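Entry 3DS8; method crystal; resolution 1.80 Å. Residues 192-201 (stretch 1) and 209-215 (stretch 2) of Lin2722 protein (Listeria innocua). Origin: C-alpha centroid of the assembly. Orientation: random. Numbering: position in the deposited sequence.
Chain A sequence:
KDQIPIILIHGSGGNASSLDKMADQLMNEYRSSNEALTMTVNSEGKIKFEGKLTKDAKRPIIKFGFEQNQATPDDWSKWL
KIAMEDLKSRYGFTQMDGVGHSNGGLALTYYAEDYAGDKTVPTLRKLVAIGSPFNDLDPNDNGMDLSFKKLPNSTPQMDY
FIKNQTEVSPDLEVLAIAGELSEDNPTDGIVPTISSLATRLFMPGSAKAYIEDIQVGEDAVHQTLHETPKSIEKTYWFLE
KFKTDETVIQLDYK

Stretch 1 192-201: PTISSLATRL
Stretch 2 209-215: AYIEDIQ

A weakly bonded helix followed by a 3-10 segment packs against one side of a β-strand through a buried contact that is polar at one end, where Thr-199, Arg-200, Tyr-210 and Glu-212 form a hydrogen-bonded network, and apolar at the other, where Leu-197 meets Ile-214.

Residues 209-215 form an extended strand, with phi between -103° and -144° and psi between 118° and 150°. Such a strand alternates its side chains, so Tyr-210, Glu-212 and Ile-214 point toward the first stretch while Asp-213 points away. The first stretch begins as a weakly bonded helix at about 193-196 and ends in a 3-10 segment at 198-201, where Arg-200 N donates to Leu-197 O at 2.9 Å and Leu-201 N to Ala-198 O at 3.0 Å. The two chains run in opposite senses: CA of Thr-193 lies 8.2 Å from CA of Ile-214, CA of Leu-197 7.0 Å from CA of Glu-212, and CA of Arg-200 7.8 Å from CA of Tyr-210. This spacing leaves room for side chains, and no backbone hydrogen bond joins the stretches. The contact buries 338 Å² between the two stretches, both sides summed.

A salt bridge joins the two stretches, the only one between them. Arg-200 (chi1 t, chi2 t, chi3 m) reaches Glu-212 (chi1 m, chi2 t, chi3 -20°) with two donors: NE to OE2 at 2.9 Å, nearly linear at 175°, and NH2 to OE1 at 2.8 Å and 147°. The carboxylate meets the edge of the guanidinium, near its plane, where the N-H bonds point. Pairing opposite charges offsets the cost of burying both.

Tyr-210 (chi1 t, chi2 67°) carries its hydroxyl to the turn. Tyr-210 OH donates to Glu-212 OE2 at 2.6 Å and accepts from Thr-199 OG1 at 2.8 Å, linking the 3-10 segment to the carboxylate. Thr-199 suits this position because its short side chain, with chi1 at 34°, supplies a hydroxyl close to the backbone, while Thr-199 O lies over one face of the tyrosine ring. Arg-200 N is 3.2 Å from Tyr-210 OH, but the angle is poor and the amide already serves Leu-197 O.

Toward the start of the first stretch and the end of the second, the chemistry becomes apolar. Leu-197 (m, t) places CD1 3.9 Å from CD1 of Ile-214 (m, t), a van der Waals contact between branched aliphatic chains. Thr-193 (chi1 m) adds a looser contact, its CG2 4.5 Å from Ile-214 CG2; its methyl can face the isoleucine while OG1 is hydrogen-bonded elsewhere in the structure.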

# COMPACT_ATOMS: atom_id res chain seq x y z
N PRO A 192 -12.64 -5.58 9.08
CA PRO A 192 -13.80 -5.90 8.25
C PRO A 192 -13.42 -5.77 6.78
O PRO A 192 -12.74 -4.83 6.35
CB PRO A 192 -14.85 -4.86 8.68
CG PRO A 192 -14.41 -4.42 10.03
CD PRO A 192 -12.92 -4.48 10.00
N THR A 193 -13.87 -6.73 5.99
CA THR A 193 -13.54 -6.78 4.59
C THR A 193 -13.88 -5.48 3.89
O THR A 193 -13.08 -4.94 3.11
CB THR A 193 -14.26 -7.97 3.91
OG1 THR A 193 -13.97 -9.16 4.65
CG2 THR A 193 -13.81 -8.12 2.51
N ILE A 194 -15.03 -4.91 4.26
CA ILE A 194 -15.44 -3.66 3.66
C ILE A 194 -14.49 -2.48 3.97
O ILE A 194 -14.28 -1.61 3.14
CB ILE A 194 -16.88 -3.34 4.04
CG1 ILE A 194 -17.80 -4.26 3.18
CG2 ILE A 194 -17.23 -1.83 3.87
CD1 ILE A 194 -19.11 -4.45 3.72
N SER A 195 -13.95 -2.45 5.17
CA SER A 195 -12.97 -1.42 5.59
C SER A 195 -11.77 -1.49 4.69
O SER A 195 -11.25 -0.47 4.24
CB SER A 195 -12.54 -1.60 7.02
OG SER A 195 -11.61 -0.59 7.40
N SER A 196 -11.32 -2.70 4.39
CA SER A 196 -10.17 -2.89 3.48
C SER A 196 -10.42 -2.62 1.99
O SER A 196 -9.46 -2.58 1.20
CB SER A 196 -9.50 -4.27 3.72
OG SER A 196 -10.41 -5.29 3.91
N LEU A 197 -11.69 -2.40 1.63
CA LEU A 197 -12.09 -2.02 0.29
C LEU A 197 -12.66 -0.62 0.20
O LEU A 197 -13.11 -0.21 -0.87
CB LEU A 197 -13.14 -2.99 -0.21
CG LEU A 197 -12.74 -4.46 -0.36
CD1 LEU A 197 -14.06 -5.26 -0.61
CD2 LEU A 197 -11.71 -4.68 -1.45
N ALA A 198 -12.60 0.13 1.30
CA ALA A 198 -13.32 1.41 1.37
C ALA A 198 -12.68 2.49 0.48
O ALA A 198 -13.30 3.51 0.21
CB ALA A 198 -13.49 1.85 2.80
N THR A 199 -11.48 2.21 -0.03
CA THR A 199 -10.91 2.93 -1.17
C THR A 199 -11.90 3.11 -2.32
O THR A 199 -11.78 4.05 -3.09
CB THR A 199 -9.64 2.22 -1.69
OG1 THR A 199 -9.78 0.80 -1.55
CG2 THR A 199 -8.39 2.69 -0.89
N ARG A 200 -12.88 2.21 -2.43
CA ARG A 200 -13.92 2.31 -3.46
C ARG A 200 -14.64 3.65 -3.46
O ARG A 200 -15.19 4.09 -4.48
CB ARG A 200 -14.95 1.20 -3.16
CG ARG A 200 -16.00 1.02 -4.07
CD ARG A 200 -16.94 0.00 -3.47
NE ARG A 200 -16.39 -1.35 -3.50
CZ ARG A 200 -17.13 -2.44 -3.32
NH1 ARG A 200 -18.43 -2.32 -3.13
NH2 ARG A 200 -16.59 -3.65 -3.35
N LEU A 201 -14.66 4.29 -2.30
CA LEU A 201 -15.40 5.53 -2.11
C LEU A 201 -14.61 6.81 -2.39
O LEU A 201 -15.19 7.90 -2.37
CB LEU A 201 -16.00 5.56 -0.71
CG LEU A 201 -16.85 4.31 -0.38
CD1 LEU A 201 -17.49 4.48 0.91
CD2 LEU A 201 -17.90 4.00 -1.46
N ALA A 209 -6.35 4.17 -12.06
CA ALA A 209 -6.81 2.80 -11.96
C ALA A 209 -7.13 2.49 -10.52
O ALA A 209 -6.46 2.94 -9.59
CB ALA A 209 -5.75 1.83 -12.47
N TYR A 210 -8.19 1.72 -10.33
CA TYR A 210 -8.55 1.22 -9.03
C TYR A 210 -9.08 -0.18 -9.21
O TYR A 210 -10.05 -0.36 -9.91
CB TYR A 210 -9.63 2.07 -8.35
CG TYR A 210 -10.10 1.45 -7.07
CD1 TYR A 210 -9.25 1.36 -5.96
CD2 TYR A 210 -11.39 0.88 -6.96
CE1 TYR A 210 -9.67 0.72 -4.78
CE2 TYR A 210 -11.83 0.30 -5.76
CZ TYR A 210 -10.94 0.22 -4.67
OH TYR A 210 -11.37 -0.37 -3.49
N ILE A 211 -8.40 -1.16 -8.62
CA ILE A 211 -8.74 -2.57 -8.73
C ILE A 211 -8.87 -3.19 -7.35
O ILE A 211 -8.05 -2.93 -6.48
CB ILE A 211 -7.64 -3.31 -9.53
CG1 ILE A 211 -7.45 -2.66 -10.92
CG2 ILE A 211 -7.95 -4.82 -9.61
CD1 ILE A 211 -6.51 -3.46 -11.88
N GLU A 212 -9.93 -3.99 -7.14
CA GLU A 212 -10.12 -4.71 -5.89
C GLU A 212 -9.86 -6.20 -6.11
O GLU A 212 -10.18 -6.75 -7.21
CB GLU A 212 -11.58 -4.53 -5.42
CG GLU A 212 -11.90 -3.09 -5.07
CD GLU A 212 -13.30 -2.86 -4.57
OE1 GLU A 212 -14.18 -3.70 -4.81
OE2 GLU A 212 -13.52 -1.81 -3.91
N ASP A 213 -9.38 -6.90 -5.09
CA ASP A 213 -9.22 -8.37 -5.15
C ASP A 213 -9.54 -8.89 -3.76
O ASP A 213 -8.92 -8.45 -2.78
CB ASP A 213 -7.75 -8.73 -5.47
CG ASP A 213 -7.30 -10.20 -4.97
OD1 ASP A 213 -7.59 -11.08 -5.77
OD2 ASP A 213 -6.66 -10.47 -3.83
N ILE A 214 -10.56 -9.71 -3.64
CA ILE A 214 -10.93 -10.32 -2.35
C ILE A 214 -10.47 -11.77 -2.33
O ILE A 214 -10.73 -12.52 -3.28
CB ILE A 214 -12.44 -10.30 -2.13
CG1 ILE A 214 -12.98 -8.87 -2.15
CG2 ILE A 214 -12.80 -11.01 -0.78
CD1 ILE A 214 -14.49 -8.81 -2.07
N GLN A 215 -9.75 -12.16 -1.29
CA GLN A 215 -9.41 -13.53 -1.07
C GLN A 215 -10.29 -14.08 0.05
O GLN A 215 -10.45 -13.46 1.09
CB GLN A 215 -7.94 -13.72 -0.69
CG GLN A 215 -6.96 -13.38 -1.78
CD GLN A 215 -5.57 -13.17 -1.21
OE1 GLN A 215 -5.06 -14.03 -0.45
NE2 GLN A 215 -4.95 -12.06 -1.58